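Local coordinates for protein hydrolase (Burkholderia cenocepacia, PDB 4QKU) that probably hydrolyses fumarylacetoacetate to fumarate and acetoacetate, the last step in phenylalanine and tyrosine breakdown, with the help of a bound metal ion, at residues G226-K231 and G366-S371; A246-M251 and V287-L292. All coordinates share one frame; numbering follows the deposited sequence.

Contact 1: G226-K231 and G366-S371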
ATOM      1  N   GLY B 226       5.446  14.668   3.543  1.00 14.19           N
ATOM      2  CA  GLY B 226       5.154  13.342   4.020  1.00 14.30           C
ATOM      3  C   GLY B 226       6.147  13.001   5.074  1.00 14.48           C
ATOM      4  O   GLY B 226       7.294  13.422   5.000  1.00 14.38           O
ATOM      5  N   PHE B 227       5.715  12.257   6.081  1.00 14.77           N
ATOM      6  CA  PHE B 227       6.668  11.823   7.074  1.00 15.08           C
ATOM      7  C   PHE B 227       6.967  10.324   6.932  1.00 14.85           C
ATOM      8  O   PHE B 227       6.154   9.560   6.426  1.00 15.23           O
ATOM      9  CB  PHE B 227       6.276  12.270   8.501  1.00 15.54           C
ATOM     10  CG  PHE B 227       4.968  11.721   9.012  1.00 15.75           C
ATOM     11  CD1 PHE B 227       4.922  10.490   9.640  1.00 16.15           C
ATOM     12  CD2 PHE B 227       3.796  12.478   8.929  1.00 15.90           C
ATOM     13  CE1 PHE B 227       3.732   9.990  10.148  1.00 16.59           C
ATOM     14  CE2 PHE B 227       2.602  11.993   9.433  1.00 16.46           C
ATOM     15  CZ  PHE B 227       2.567  10.738  10.040  1.00 16.69           C
ATOM     16  N   ILE B 228       8.168   9.951   7.355  1.00 14.26           N
ATOM     17  CA  ILE B 228       8.641   8.604   7.310  1.00 13.84           C
ATOM     18  C   ILE B 228       8.567   8.031   8.715  1.00 14.16           C
ATOM     19  O   ILE B 228       9.114   8.578   9.668  1.00 14.46           O
ATOM     20  CB  ILE B 228      10.104   8.579   6.861  1.00 13.83           C
ATOM     21  CG1 ILE B 228      10.294   9.332   5.523  1.00 13.55           C
ATOM     22  CG2 ILE B 228      10.631   7.159   6.777  1.00 13.77           C
ATOM     23  CD1 ILE B 228       9.397   8.887   4.400  1.00 13.29           C
ATOM     24  N   VAL B 229       7.915   6.888   8.842  1.00 14.16           N
ATOM     25  CA  VAL B 229       7.795   6.224  10.127  1.00 13.99           C
ATOM     26  C   VAL B 229       9.124   5.578  10.504  1.00 14.12           C
ATOM     27  O   VAL B 229       9.739   4.868   9.691  1.00 13.78           O
ATOM     28  CB  VAL B 229       6.691   5.168  10.072  1.00 13.94           C
ATOM     29  CG1 VAL B 229       6.766   4.263  11.278  1.00 14.34           C
ATOM     30  CG2 VAL B 229       5.326   5.848   9.957  1.00 13.75           C
ATOM     31  N   GLY B 230       9.555   5.819  11.746  1.00 13.91           N
ATOM     32  CA  GLY B 230      10.816   5.288  12.250  1.00 13.75           C
ATOM     33  C   GLY B 230      10.732   4.122  13.216  1.00 13.63           C
ATOM     34  O   GLY B 230      11.728   3.405  13.393  1.00 13.87           O
ATOM     35  N   LYS B 231       9.561   3.941  13.836  1.00 13.23           N
ATOM     36  CA  LYS B 231       9.255   2.758  14.681  1.00 13.18           C
ATOM     37  C   LYS B 231       7.812   2.423  14.398  1.00 12.74           C
ATOM     38  O   LYS B 231       6.928   3.278  14.455  1.00 12.23           O
ATOM     39  CB  LYS B 231       9.469   2.987  16.213  1.00 13.62           C
ATOM     40  N   GLY B 366       9.654   2.899   7.473  1.00 12.44           N
ATOM     41  CA  GLY B 366       9.664   3.339   6.093  1.00 12.31           C
ATOM     42  C   GLY B 366       8.310   3.786   5.563  1.00 12.35           C
ATOM     43  O   GLY B 366       8.224   4.264   4.450  1.00 12.22           O
ATOM     44  N   ASP B 367       7.238   3.591   6.322  1.00 12.87           N
ATOM     45  CA  ASP B 367       5.917   3.985   5.843  1.00 13.18           C
ATOM     46  C   ASP B 367       5.944   5.452   5.499  1.00 13.08           C
ATOM     47  O   ASP B 367       6.514   6.249   6.245  1.00 13.59           O
ATOM     48  CB  ASP B 367       4.803   3.740   6.879  1.00 13.59           C
ATOM     49  CG  ASP B 367       4.236   2.361   6.809  1.00 14.48           C
ATOM     50  OD1 ASP B 367       4.428   1.684   5.753  1.00 14.82           O
ATOM     51  OD2 ASP B 367       3.599   1.894   7.823  1.00 15.45           O
ATOM     52  N   LEU B 368       5.284   5.798   4.411  1.00 12.68           N
ATOM     53  CA  LEU B 368       5.147   7.169   4.000  1.00 13.45           C
ATOM     54  C   LEU B 368       3.754   7.709   4.314  1.00 13.49           C
ATOM     55  O   LEU B 368       2.747   7.132   3.892  1.00 12.08           O
ATOM     56  CB  LEU B 368       5.412   7.270   2.487  1.00 13.73           C
ATOM     57  CG  LEU B 368       5.234   8.626   1.827  1.00 14.10           C
ATOM     58  CD1 LEU B 368       6.254   9.605   2.386  1.00 14.55           C
ATOM     59  CD2 LEU B 368       5.362   8.511   0.299  1.00 14.33           C
ATOM     60  N   MET B 369       3.717   8.857   4.993  1.00 14.23           N
ATOM     61  CA  MET B 369       2.447   9.508   5.326  1.00 15.53           C
ATOM     62  C   MET B 369       2.354  10.949   4.861  1.00 15.49           C
ATOM     63  O   MET B 369       3.085  11.826   5.319  1.00 14.90           O
ATOM     64  CB  MET B 369       2.222   9.401   6.809  1.00 17.31           C
ATOM     65  CG  MET B 369       2.430   7.971   7.284  1.00 18.31           C
ATOM     66  SD  MET B 369       1.189   7.438   8.431  1.00 22.38           S
ATOM     67  CE  MET B 369       1.596   5.696   8.571  1.00 21.84           C
ATOM     68  N   GLY B 370       1.447  11.165   3.911  1.00 15.62           N
ATOM     69  CA  GLY B 370       1.290  12.439   3.251  1.00 15.46           C
ATOM     70  C   GLY B 370       0.375  13.310   4.057  1.00 15.62           C
ATOM     71  O   GLY B 370      -0.597  12.842   4.629  1.00 16.36           O
ATOM     72  N   SER B 371       0.698  14.592   4.079  1.00 15.64           N
ATOM     73  CA  SER B 371      -0.068  15.592   4.793  1.00 15.82           C
ATOM     74  C   SER B 371      -1.423  15.896   4.166  1.00 15.96           C
ATOM     75  O   SER B 371      -2.332  16.377   4.851  1.00 16.67           O
ATOM     76  CB  SER B 371       0.728  16.899   4.792  1.00 15.83           C
ATOM     77  OG  SER B 371       0.951  17.325   3.452  1.00 15.78           O
TER
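G366 meets V229 where strand 219-229 runs out: G366 N donates to V229 O at 3.0 Å along an almost straight N-H (176°). One residue on, D367 O receives the N-H of V229, and the two side chains lie alongside each other, D367 CB 3.8 Å from V229 CG2. The carboxylate of D367 finds its partners outside this pair. From L368 the antiparallel ladder is regular. L368 and I228 share a face of the sheet and touch methyl to methyl, L368 CD1 to I228 CD1 at 3.8 Å. M369 and F227 form the hydrogen-bonded pair on the reverse face, with M369 N 2.9 Å from F227 O and in the plane of that carbonyl. Because F227 CG sits between the backbone N and the carbonyl carbon (chi1 62°), its ring leans across the ladder, and M369 CB lies over one ring face as a CH-pi contact, offset toward the rim, 3.5 Å from F227 CZ. M369 SD stands oblique to the ring in a Met-aromatic contact, and the M369 side chain also touches L353 and H356 of helix 349-357. G370 then pairs with G226 without hydrogen bonds, beside D149 and E224, predicted calcium ligands. D367 OD2, buried, is gripped by R364 N and by a salt bridge to R185 of the second subunit, which would be expected to stabilise its negative charge at the dimer interface.

Contact 2: A246-M251 and V287-L292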
ATOM      1  N   ALA B 246       7.457  10.182  18.664  1.00 21.05           N
ATOM      2  CA  ALA B 246       8.599   9.313  18.872  1.00 20.83           C
ATOM      3  C   ALA B 246       8.690   8.252  17.780  1.00 19.96           C
ATOM      4  O   ALA B 246       9.766   7.698  17.565  1.00 20.53           O
ATOM      5  CB  ALA B 246       8.546   8.634  20.238  1.00 21.15           C
ATOM      6  N   HIS B 247       7.571   7.942  17.132  1.00 18.34           N
ATOM      7  CA  HIS B 247       7.568   6.952  16.044  1.00 18.39           C
ATOM      8  C   HIS B 247       7.967   7.483  14.675  1.00 17.17           C
ATOM      9  O   HIS B 247       7.989   6.689  13.710  1.00 18.45           O
ATOM     10  CB  HIS B 247       6.175   6.309  15.884  1.00 18.18           C
ATOM     11  CG  HIS B 247       5.791   5.396  16.999  1.00 18.55           C
ATOM     12  ND1 HIS B 247       5.832   4.028  16.874  1.00 18.91           N
ATOM     13  CD2 HIS B 247       5.360   5.653  18.258  1.00 19.04           C
ATOM     14  CE1 HIS B 247       5.455   3.478  18.013  1.00 19.84           C
ATOM     15  NE2 HIS B 247       5.163   4.444  18.872  1.00 19.73           N
ATOM     16  N   ILE B 248       8.234   8.785  14.572  1.00 15.96           N
ATOM     17  CA  ILE B 248       8.472   9.445  13.301  1.00 15.16           C
ATOM     18  C   ILE B 248       9.946   9.717  13.120  1.00 15.11           C
ATOM     19  O   ILE B 248      10.560  10.328  13.973  1.00 15.58           O
ATOM     20  CB  ILE B 248       7.701  10.776  13.225  1.00 14.97           C
ATOM     21  CG1 ILE B 248       6.196  10.526  13.325  1.00 14.67           C
ATOM     22  CG2 ILE B 248       8.036  11.538  11.933  1.00 14.96           C
ATOM     23  CD1 ILE B 248       5.327  11.769  13.166  1.00 14.45           C
ATOM     24  N   PHE B 249      10.509   9.299  11.996  1.00 15.17           N
ATOM     25  CA  PHE B 249      11.926   9.515  11.727  1.00 15.76           C
ATOM     26  C   PHE B 249      12.196  10.899  11.147  1.00 16.37           C
ATOM     27  O   PHE B 249      13.051  11.619  11.641  1.00 16.32           O
ATOM     28  CB  PHE B 249      12.448   8.492  10.751  1.00 15.47           C
ATOM     29  CG  PHE B 249      13.899   8.671  10.380  1.00 15.70           C
ATOM     30  CD1 PHE B 249      14.880   8.689  11.357  1.00 16.00           C
ATOM     31  CD2 PHE B 249      14.291   8.748   9.040  1.00 15.45           C
ATOM     32  CE1 PHE B 249      16.216   8.826  11.015  1.00 16.14           C
ATOM     33  CE2 PHE B 249      15.628   8.860   8.693  1.00 15.66           C
ATOM     34  CZ  PHE B 249      16.593   8.895   9.682  1.00 15.96           C
ATOM     35  N   GLY B 250      11.452  11.269  10.122  1.00 16.29           N
ATOM     36  CA  GLY B 250      11.701  12.522   9.465  1.00 16.72           C
ATOM     37  C   GLY B 250      10.677  12.835   8.403  1.00 16.73           C
ATOM     38  O   GLY B 250       9.673  12.152   8.280  1.00 16.99           O
ATOM     39  N   MET B 251      10.952  13.883   7.640  1.00 17.36           N
ATOM     40  CA  MET B 251      10.012  14.423   6.670  1.00 17.87           C
ATOM     41  C   MET B 251      10.680  14.614   5.314  1.00 17.10           C
ATOM     42  O   MET B 251      11.902  14.719   5.212  1.00 17.65           O
ATOM     43  CB  MET B 251       9.484  15.779   7.126  1.00 19.27           C
ATOM     44  CG  MET B 251       8.560  15.756   8.328  1.00 20.75           C
ATOM     45  SD  MET B 251       7.830  17.383   8.731  1.00 22.42           S
ATOM     46  CE  MET B 251       7.071  17.814   7.171  1.00 21.44           C
ATOM     47  N   VAL B 287      14.700  14.900   6.124  1.00 14.74           N
ATOM     48  CA  VAL B 287      15.051  15.828   7.182  1.00 15.75           C
ATOM     49  C   VAL B 287      14.525  15.263   8.522  1.00 16.75           C
ATOM     50  O   VAL B 287      13.311  15.121   8.712  1.00 17.44           O
ATOM     51  CB  VAL B 287      14.487  17.230   6.905  1.00 15.72           C
ATOM     52  CG1 VAL B 287      14.901  18.176   7.991  1.00 15.82           C
ATOM     53  CG2 VAL B 287      14.949  17.739   5.543  1.00 15.92           C
ATOM     54  N   THR B 288      15.429  14.935   9.442  1.00 17.32           N
ATOM     55  CA  THR B 288      15.036  14.341  10.703  1.00 17.33           C
ATOM     56  C   THR B 288      14.231  15.322  11.542  1.00 17.81           C
ATOM     57  O   THR B 288      14.409  16.527  11.507  1.00 17.63           O
ATOM     58  CB  THR B 288      16.229  13.867  11.542  1.00 17.69           C
ATOM     59  OG1 THR B 288      17.013  14.995  11.931  1.00 18.26           O
ATOM     60  CG2 THR B 288      17.077  12.887  10.761  1.00 17.57           C
ATOM     61  N   LEU B 289      13.324  14.757  12.309  1.00 18.20           N
ATOM     62  CA  LEU B 289      12.451  15.507  13.183  1.00 18.38           C
ATOM     63  C   LEU B 289      13.260  16.291  14.227  1.00 18.60           C
ATOM     64  O   LEU B 289      12.857  17.377  14.670  1.00 18.38           O
ATOM     65  CB  LEU B 289      11.499  14.511  13.868  1.00 18.56           C
ATOM     66  CG  LEU B 289      10.136  15.020  14.292  1.00 19.04           C
ATOM     67  CD1 LEU B 289       9.305  15.407  13.088  1.00 18.91           C
ATOM     68  CD2 LEU B 289       9.424  13.924  15.062  1.00 19.65           C
ATOM     69  N   ASP B 290      14.363  15.690  14.668  1.00 18.33           N
ATOM     70  CA  ASP B 290      15.256  16.325  15.612  1.00 18.48           C
ATOM     71  C   ASP B 290      15.800  17.608  15.010  1.00 18.44           C
ATOM     72  O   ASP B 290      15.856  18.639  15.688  1.00 19.06           O
ATOM     73  CB  ASP B 290      16.398  15.378  15.996  1.00 18.92           C
ATOM     74  CG  ASP B 290      15.982  14.318  17.049  1.00 19.58           C
ATOM     75  OD1 ASP B 290      14.854  14.382  17.597  1.00 18.79           O
ATOM     76  OD2 ASP B 290      16.806  13.407  17.316  1.00 20.13           O
ATOM     77  N   ALA B 291      16.189  17.568  13.741  1.00 17.57           N
ATOM     78  CA  ALA B 291      16.649  18.769  13.057  1.00 17.51           C
ATOM     79  C   ALA B 291      15.556  19.839  12.956  1.00 17.24           C
ATOM     80  O   ALA B 291      15.870  21.016  12.953  1.00 17.85           O
ATOM     81  CB  ALA B 291      17.166  18.420  11.675  1.00 17.41           C
ATOM     82  N   LEU B 292      14.287  19.444  12.882  1.00 16.36           N
ATOM     83  CA  LEU B 292      13.179  20.412  12.870  1.00 15.98           C
ATOM     84  C   LEU B 292      12.780  20.947  14.238  1.00 16.43           C
ATOM     85  O   LEU B 292      11.867  21.771  14.338  1.00 16.29           O
ATOM     86  CB  LEU B 292      11.956  19.799  12.224  1.00 15.57           C
ATOM     87  CG  LEU B 292      12.194  19.371  10.766  1.00 15.27           C
ATOM     88  CD1 LEU B 292      11.109  18.416  10.318  1.00 14.74           C
ATOM     89  CD2 LEU B 292      12.264  20.591   9.858  1.00 15.42           C
TER
HETATM   90  O   HOH W   1      14.322  12.348  14.096  1.00 11.03           O
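M251 and V287 exchange both backbone bonds in a short antiparallel ladder: M251 N reaches V287 O at 2.9 Å, tilted 30° from the carbonyl plane, while V287 N returns to M251 O. Just before M251, F249 and G250 together face I228 on the neighbouring strand, a classic beta bulge, and along the other edge of the same strand these two residues meet the end of strand 280-288. A third bond, L289 N to F249 O at 3.2 Å, is also tilted from its carbonyl plane and continues the pairing where the second segment starts to turn away. G250 and T288 form the pair between these bonds; having no side chain there, G250 lets V287 O come to 3.1 Å from G250 CA.

Side-chain contacts flank this ladder. The side chains of L289 and I248 cross obliquely, L289 CD2 4.0 Å from I248 CB, and both residues rest on M349 of helix 349-357. M251 bends at its last torsion (chi3 55°), and M251 SD comes 3.8 Å from L292 CD1, the two chains crossing at about a right angle; F428 of strand 424-436 packs on both. T288 CG2 lies obliquely to the ring of F249, which makes an edge-to-face contact with W101.

Farther out, in the turn after strand 280-288, T288 OG1 lies between the backbone N and the carbonyl carbon and accepts the N-H of A291, three residues on, an ST motif. T288 O takes the N-H of L292, whose side chain points back toward M251. D290, on the same turn, forms a salt bridge with R102. A water donates to F249 O at 2.9 Å and weakly accepts from D290 N.

Contacts 1 and 2 are pairings within one mixed sheet of the FAA hydrolase C-terminal region, where strands 368-370, 219-229, 248-259 and 280-288 stand in that order. Their centres lie about 10 Å apart. Along the chain, 226-231 comes first, then both segments of contact 2, and 366-371 last. Strands 219-229 and 248-259, consecutive in sequence, join the pairs: G230 N lies 2.7 Å from H247 O, a probable hydrogen bond, and F227 packs on G250. Helix 349-357 touches both contacts. Contact 1 lies by the predicted calcium ligands D149 and E224 and contact 2 farther from them, so the sheet connects the probable metal site with the region beyond it.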